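Local coordinates for protein acarbose Kinase Mak1 (PDB 6WB4) that phosphorylates the antidiabetic drug acarbose, probably at the expense of ATP, as a microbiome carbohydrate kinase of the pfkB family, at residues B[183-186]-B[187-190]; B[274-277]-B[278-282]. One frame throughout, in Å; residues are numbered along the deposited sequence.

Contact 1 of 2, residues B[183-186]-B[187-190]. With GLC (alpha-D-glucopyranose), chain D; AC1 (4,6-dideoxy-4-{[(1S,4R,5S,6S)-4,5,6-trihydroxy-3-(hydroxymethyl)cyclohex-2-en-1-yl]amino}-alpha-D-glucopyranose), chain C.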
loop_
_atom_site.group_PDB
_atom_site.type_symbol
_atom_site.label_atom_id
_atom_site.label_comp_id
_atom_site.label_asym_id
_atom_site.label_seq_id
_atom_site.Cartn_x
_atom_site.Cartn_y
_atom_site.Cartn_z
ATOM N N ASP B 183 7.692 -14.121 16.880
ATOM C CA ASP B 183 8.310 -15.327 16.347
ATOM C C ASP B 183 9.824 -15.260 16.521
ATOM O O ASP B 183 10.544 -14.774 15.657
ATOM C CB ASP B 183 7.931 -15.510 14.878
ATOM C CG ASP B 183 8.250 -14.290 14.051
ATOM O OD1 ASP B 183 8.221 -13.191 14.633
ATOM O OD2 ASP B 183 8.548 -14.422 12.846
ATOM N N TRP B 184 10.298 -15.774 17.648
ATOM C CA TRP B 184 11.724 -15.812 17.948
ATOM C C TRP B 184 12.137 -17.272 17.993
ATOM O O TRP B 184 11.414 -18.093 18.549
ATOM C CB TRP B 184 12.017 -15.108 19.279
ATOM C CG TRP B 184 13.473 -15.083 19.669
ATOM C CD1 TRP B 184 14.525 -14.739 18.879
ATOM C CD2 TRP B 184 14.029 -15.416 20.954
ATOM N NE1 TRP B 184 15.703 -14.833 19.586
ATOM C CE2 TRP B 184 15.426 -15.251 20.859
ATOM C CE3 TRP B 184 13.483 -15.844 22.169
ATOM C CZ2 TRP B 184 16.282 -15.496 21.934
ATOM C CZ3 TRP B 184 14.338 -16.084 23.239
ATOM C CH2 TRP B 184 15.718 -15.909 23.112
ATOM N N ASP B 185 13.279 -17.608 17.396
ATOM C CA ASP B 185 13.684 -19.013 17.302
ATOM C C ASP B 185 14.366 -19.491 18.572
ATOM O O ASP B 185 14.584 -20.690 18.758
ATOM C CB ASP B 185 14.620 -19.250 16.112
ATOM C CG ASP B 185 15.779 -18.269 16.064
ATOM O OD1 ASP B 185 16.245 -17.821 17.132
ATOM O OD2 ASP B 185 16.254 -17.980 14.946
ATOM N N GLY B 186 14.724 -18.544 19.431
ATOM C CA GLY B 186 15.393 -18.873 20.675
ATOM C C GLY B 186 16.898 -18.899 20.490
ATOM O O GLY B 186 17.636 -19.198 21.424
ATOM N N VAL B 187 17.350 -18.558 19.284
ATOM C CA VAL B 187 18.768 -18.603 18.931
ATOM C C VAL B 187 19.306 -17.235 18.513
ATOM O O VAL B 187 20.395 -16.843 18.931
ATOM C CB VAL B 187 19.022 -19.613 17.776
ATOM C CG1 VAL B 187 20.469 -19.571 17.320
ATOM C CG2 VAL B 187 18.621 -21.020 18.186
ATOM N N ALA B 188 18.540 -16.517 17.690
ATOM C CA ALA B 188 18.936 -15.193 17.202
ATOM C C ALA B 188 19.317 -14.247 18.345
ATOM O O ALA B 188 18.604 -14.140 19.344
ATOM C CB ALA B 188 17.819 -14.587 16.362
ATOM N N ASP B 189 20.438 -13.555 18.180
ATOM C CA ASP B 189 21.003 -12.724 19.239
ATOM C C ASP B 189 20.277 -11.389 19.381
ATOM O O ASP B 189 20.309 -10.755 20.441
ATOM C CB ASP B 189 22.488 -12.489 18.975
ATOM C CG ASP B 189 23.287 -13.778 18.999
ATOM O OD1 ASP B 189 23.478 -14.338 20.101
ATOM O OD2 ASP B 189 23.708 -14.237 17.912
ATOM N N TYR B 190 19.629 -10.965 18.302
ATOM C CA TYR B 190 18.944 -9.676 18.273
ATOM C C TYR B 190 17.970 -9.509 19.435
ATOM O O TYR B 190 17.875 -8.431 20.021
ATOM C CB TYR B 190 18.187 -9.487 16.953
ATOM C CG TYR B 190 17.422 -8.198 16.940
ATOM C CD1 TYR B 190 18.029 -7.016 16.545
ATOM C CD2 TYR B 190 16.106 -8.148 17.381
ATOM C CE1 TYR B 190 17.342 -5.827 16.575
ATOM C CE2 TYR B 190 15.409 -6.961 17.410
ATOM C CZ TYR B 190 16.030 -5.812 17.002
ATOM O OH TYR B 190 15.334 -4.640 17.026
HETATM C C1 GLC D . 14.847 -7.491 13.876
HETATM C C2 GLC D . 14.465 -8.895 14.338
HETATM C C3 GLC D . 13.097 -9.282 13.783
HETATM C C4 GLC D . 12.076 -8.223 14.200
HETATM C C5 GLC D . 12.538 -6.854 13.699
HETATM C C6 GLC D . 11.554 -5.754 14.087
HETATM O O2 GLC D . 15.467 -9.836 13.926
HETATM O O3 GLC D . 12.732 -10.585 14.259
HETATM O O4 GLC D . 10.770 -8.538 13.706
HETATM O O5 GLC D . 13.827 -6.551 14.245
HETATM O O6 GLC D . 12.043 -4.490 13.622
HETATM C C1 AC1 C . 9.985 -9.212 14.697
HETATM O O2 AC1 C . 10.077 -11.293 13.455
HETATM C C2 AC1 C . 9.193 -10.362 14.097
HETATM C C4A AC1 C . 2.796 -8.769 11.415
HETATM C C3 AC1 C . 8.140 -9.877 13.108
HETATM O O3 AC1 C . 7.251 -10.973 12.845
HETATM C C4 AC1 C . 7.337 -8.681 13.629
HETATM N N4A AC1 C . 6.744 -7.973 12.503
HETATM C C5 AC1 C . 8.153 -7.687 14.461
HETATM O O5 AC1 C . 9.067 -8.333 15.344
HETATM C C6 AC1 C . 7.244 -6.822 15.325
HETATM C C1B AC1 C . 5.595 -8.539 11.814
HETATM C C2B AC1 C . 4.857 -7.473 10.988
HETATM O O2B AC1 C . 5.488 -6.193 11.143
HETATM C C3B AC1 C . 3.374 -7.366 11.334
HETATM O O3B AC1 C . 2.680 -6.572 10.357
HETATM O O4 AC1 C . 1.367 -8.754 11.496
HETATM C C5B AC1 C . 3.388 -9.315 12.667
HETATM C C7B AC1 C . 4.708 -9.254 12.813
HETATM C C6B AC1 C . 2.541 -9.887 13.775
HETATM O O6B AC1 C . 2.995 -9.337 15.021
#

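Contact 2 of 2, residues B[274-277]-B[278-282]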
loop_
_atom_site.group_PDB
_atom_site.type_symbol
_atom_site.label_atom_id
_atom_site.label_comp_id
_atom_site.label_asym_id
_atom_site.label_seq_id
_atom_site.Cartn_x
_atom_site.Cartn_y
_atom_site.Cartn_z
ATOM N N LEU B 274 -1.723 -7.899 31.045
ATOM C CA LEU B 274 -1.124 -6.793 31.767
ATOM C C LEU B 274 -2.114 -6.102 32.693
ATOM O O LEU B 274 -1.799 -5.827 33.847
ATOM C CB LEU B 274 -0.534 -5.774 30.790
ATOM C CG LEU B 274 0.656 -6.285 29.977
ATOM C CD1 LEU B 274 1.206 -5.175 29.104
ATOM C CD2 LEU B 274 1.732 -6.870 30.897
ATOM N N CYS B 275 -3.320 -5.843 32.193
ATOM C CA CYS B 275 -4.314 -5.112 32.973
ATOM C C CYS B 275 -4.726 -5.890 34.214
ATOM O O CYS B 275 -4.803 -5.324 35.306
ATOM C CB CYS B 275 -5.533 -4.774 32.116
ATOM S SG CYS B 275 -5.247 -3.333 31.061
ATOM N N HIS B 276 -4.964 -7.188 34.049
ATOM C CA HIS B 276 -5.325 -8.025 35.179
ATOM C C HIS B 276 -4.186 -8.139 36.185
ATOM O O HIS B 276 -4.383 -7.926 37.379
ATOM C CB HIS B 276 -5.715 -9.421 34.709
ATOM C CG HIS B 276 -6.396 -10.238 35.762
ATOM N ND1 HIS B 276 -5.702 -10.992 36.684
ATOM C CD2 HIS B 276 -7.709 -10.428 36.032
ATOM C CE1 HIS B 276 -6.559 -11.610 37.477
ATOM N NE2 HIS B 276 -7.782 -11.285 37.104
ATOM N N TYR B 277 -2.994 -8.460 35.689
ATOM C CA TYR B 277 -1.857 -8.758 36.554
ATOM C C TYR B 277 -1.456 -7.545 37.372
ATOM O O TYR B 277 -1.166 -7.668 38.555
ATOM C CB TYR B 277 -0.664 -9.261 35.737
ATOM C CG TYR B 277 0.448 -9.813 36.595
ATOM C CD1 TYR B 277 0.365 -11.097 37.125
ATOM C CD2 TYR B 277 1.576 -9.062 36.880
ATOM C CE1 TYR B 277 1.376 -11.617 37.917
ATOM C CE2 TYR B 277 2.595 -9.576 37.672
ATOM C CZ TYR B 277 2.490 -10.855 38.190
ATOM O OH TYR B 277 3.502 -11.373 38.984
ATOM N N LEU B 278 -1.441 -6.377 36.738
ATOM C CA LEU B 278 -1.125 -5.128 37.425
ATOM C C LEU B 278 -2.124 -4.792 38.537
ATOM O O LEU B 278 -1.803 -4.048 39.462
ATOM C CB LEU B 278 -1.071 -3.969 36.424
ATOM C CG LEU B 278 0.127 -3.868 35.479
ATOM C CD1 LEU B 278 -0.204 -2.969 34.288
ATOM C CD2 LEU B 278 1.356 -3.350 36.209
ATOM N N ASP B 279 -3.336 -5.327 38.439
ATOM C CA ASP B 279 -4.349 -5.096 39.462
ATOM C C ASP B 279 -4.288 -6.138 40.570
ATOM O O ASP B 279 -4.223 -5.787 41.744
ATOM C CB ASP B 279 -5.751 -5.066 38.851
ATOM C CG ASP B 279 -6.270 -3.654 38.660
ATOM O OD1 ASP B 279 -5.446 -2.747 38.414
ATOM O OD2 ASP B 279 -7.499 -3.450 38.761
ATOM N N HIS B 280 -4.335 -7.413 40.194
ATOM C CA HIS B 280 -4.455 -8.495 41.165
ATOM C C HIS B 280 -3.122 -9.130 41.546
ATOM O O HIS B 280 -2.914 -9.487 42.699
ATOM C CB HIS B 280 -5.402 -9.576 40.636
ATOM C CG HIS B 280 -6.796 -9.090 40.399
ATOM N ND1 HIS B 280 -7.136 -8.285 39.334
ATOM C CD2 HIS B 280 -7.943 -9.313 41.083
ATOM C CE1 HIS B 280 -8.429 -8.019 39.379
ATOM N NE2 HIS B 280 -8.942 -8.635 40.429
ATOM N N GLY B 281 -2.232 -9.301 40.581
ATOM C CA GLY B 281 -0.923 -9.837 40.881
ATOM C C GLY B 281 -0.866 -11.342 40.740
ATOM O O GLY B 281 0.200 -11.936 40.873
ATOM N N ASP B 282 -2.004 -11.964 40.445
ATOM C CA ASP B 282 -2.041 -13.414 40.277
ATOM C C ASP B 282 -1.804 -13.799 38.832
ATOM O O ASP B 282 -2.571 -13.439 37.940
ATOM C CB ASP B 282 -3.373 -14.000 40.734
ATOM C CG ASP B 282 -3.351 -15.516 40.763
ATOM O OD1 ASP B 282 -2.475 -16.079 41.445
ATOM O OD2 ASP B 282 -4.187 -16.153 40.094
#

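Contact 1 of 2, residues B[183-186]-B[187-190]
A chi1 of 50° tucks CG of D185 between its own backbone N and carbonyl carbon, turning OD1 to the amides of V187 and A188, while W184, with CG trans to N (chi1 -179°), carries its indole to the carbonyl of A188. D185 and V187 form an Asx turn, in the loop from strand 176-180 to helix 192-195 of this pfkB-family kinase. D185 OD1 accepts V187 N at 2.5 Å and A188 N at 2.7 Å. The A188 bond uses the syn lone pair, whereas V187 N comes from the anti side, well out of the carboxylate plane; two donors from different directions probably limit rotation of the group. W184 NE1 donates to A188 O, which lies nearly in the indole plane, at 3.0 Å and fairly straight (156°). G186, with positive phi, places its CA 3.5 Å above the centre of the W184 ring, and H191 also stacks with this indole. The two ends of 183-190 line the glycan pocket. D183 OD1 accepts O3 of the AC1 unit at 3.0 Å and, weakly, its O2. Y190, its OH bonded to I159 O, turns one ring face to the glucose, whose C1 stands 3.6 Å above the ring centre.

Contact 2 of 2, residues B[274-277]-B[278-282]
The imidazoles of H276 and H280 lie face over face in an offset stack, centroids 4.3 Å apart and planes at 10°, with H280 ND1 above the centre of the H276 ring and H276 NE2 displaced toward the rim of the other. H276 O sits at the edge of the H280 ring, in its plane, and takes a weak bond from H280 ND1 at 3.4 Å. One face of the Y277 ring receives G281 CA in a CH-pi contact, 4.3 Å from the centroid and 16° off the normal; D282 O lies at the ring's edge, 3.8 Å from Y277 CD1. These rings mark the C-terminal end of helix 265-280, where the bonding pattern changes. L278 N still reaches L274 O at 3.0 Å, but H276 O serves two amides: H280 N meets it nearly straight at 2.9 Å, whereas D279 N approaches from above the carbonyl plane. G281 then leaves helical geometry with positive phi, its N only weakly bonded to Y277 O. D282 starts helix 283-298 as N-cap, OD2 accepting G285 N. D279 OD2 forms a salt bridge with R76, while the Y277 ring packs edge-to-face with Y200 and F226, at the starts of two strands of the large sheet.

How the contacts relate
Contact 1 precedes contact 2 along the chain, and the two do not touch: their centres are 28 Å apart and their nearest atoms about 16 Å. Both border the large mixed sheet. The loop of contact 1 follows strand 176-180, while in contact 2 L274 and L278 rest on H154 of the adjacent strand 152-157, and Y277 meets Y200, which begins the strand on the other side. Their relation to the ligands differs. Contact 1 supplies D183 and Y190 directly to the glycan pocket, alongside H62, R126 and H191. Contact 2 closes a helix away from the glycan; the L274 side chain is about 13 Å from ATP and about 9 Å from a bound calcium ion. The W184 side chain of contact 1 is also about 9 Å from a bound calcium ion.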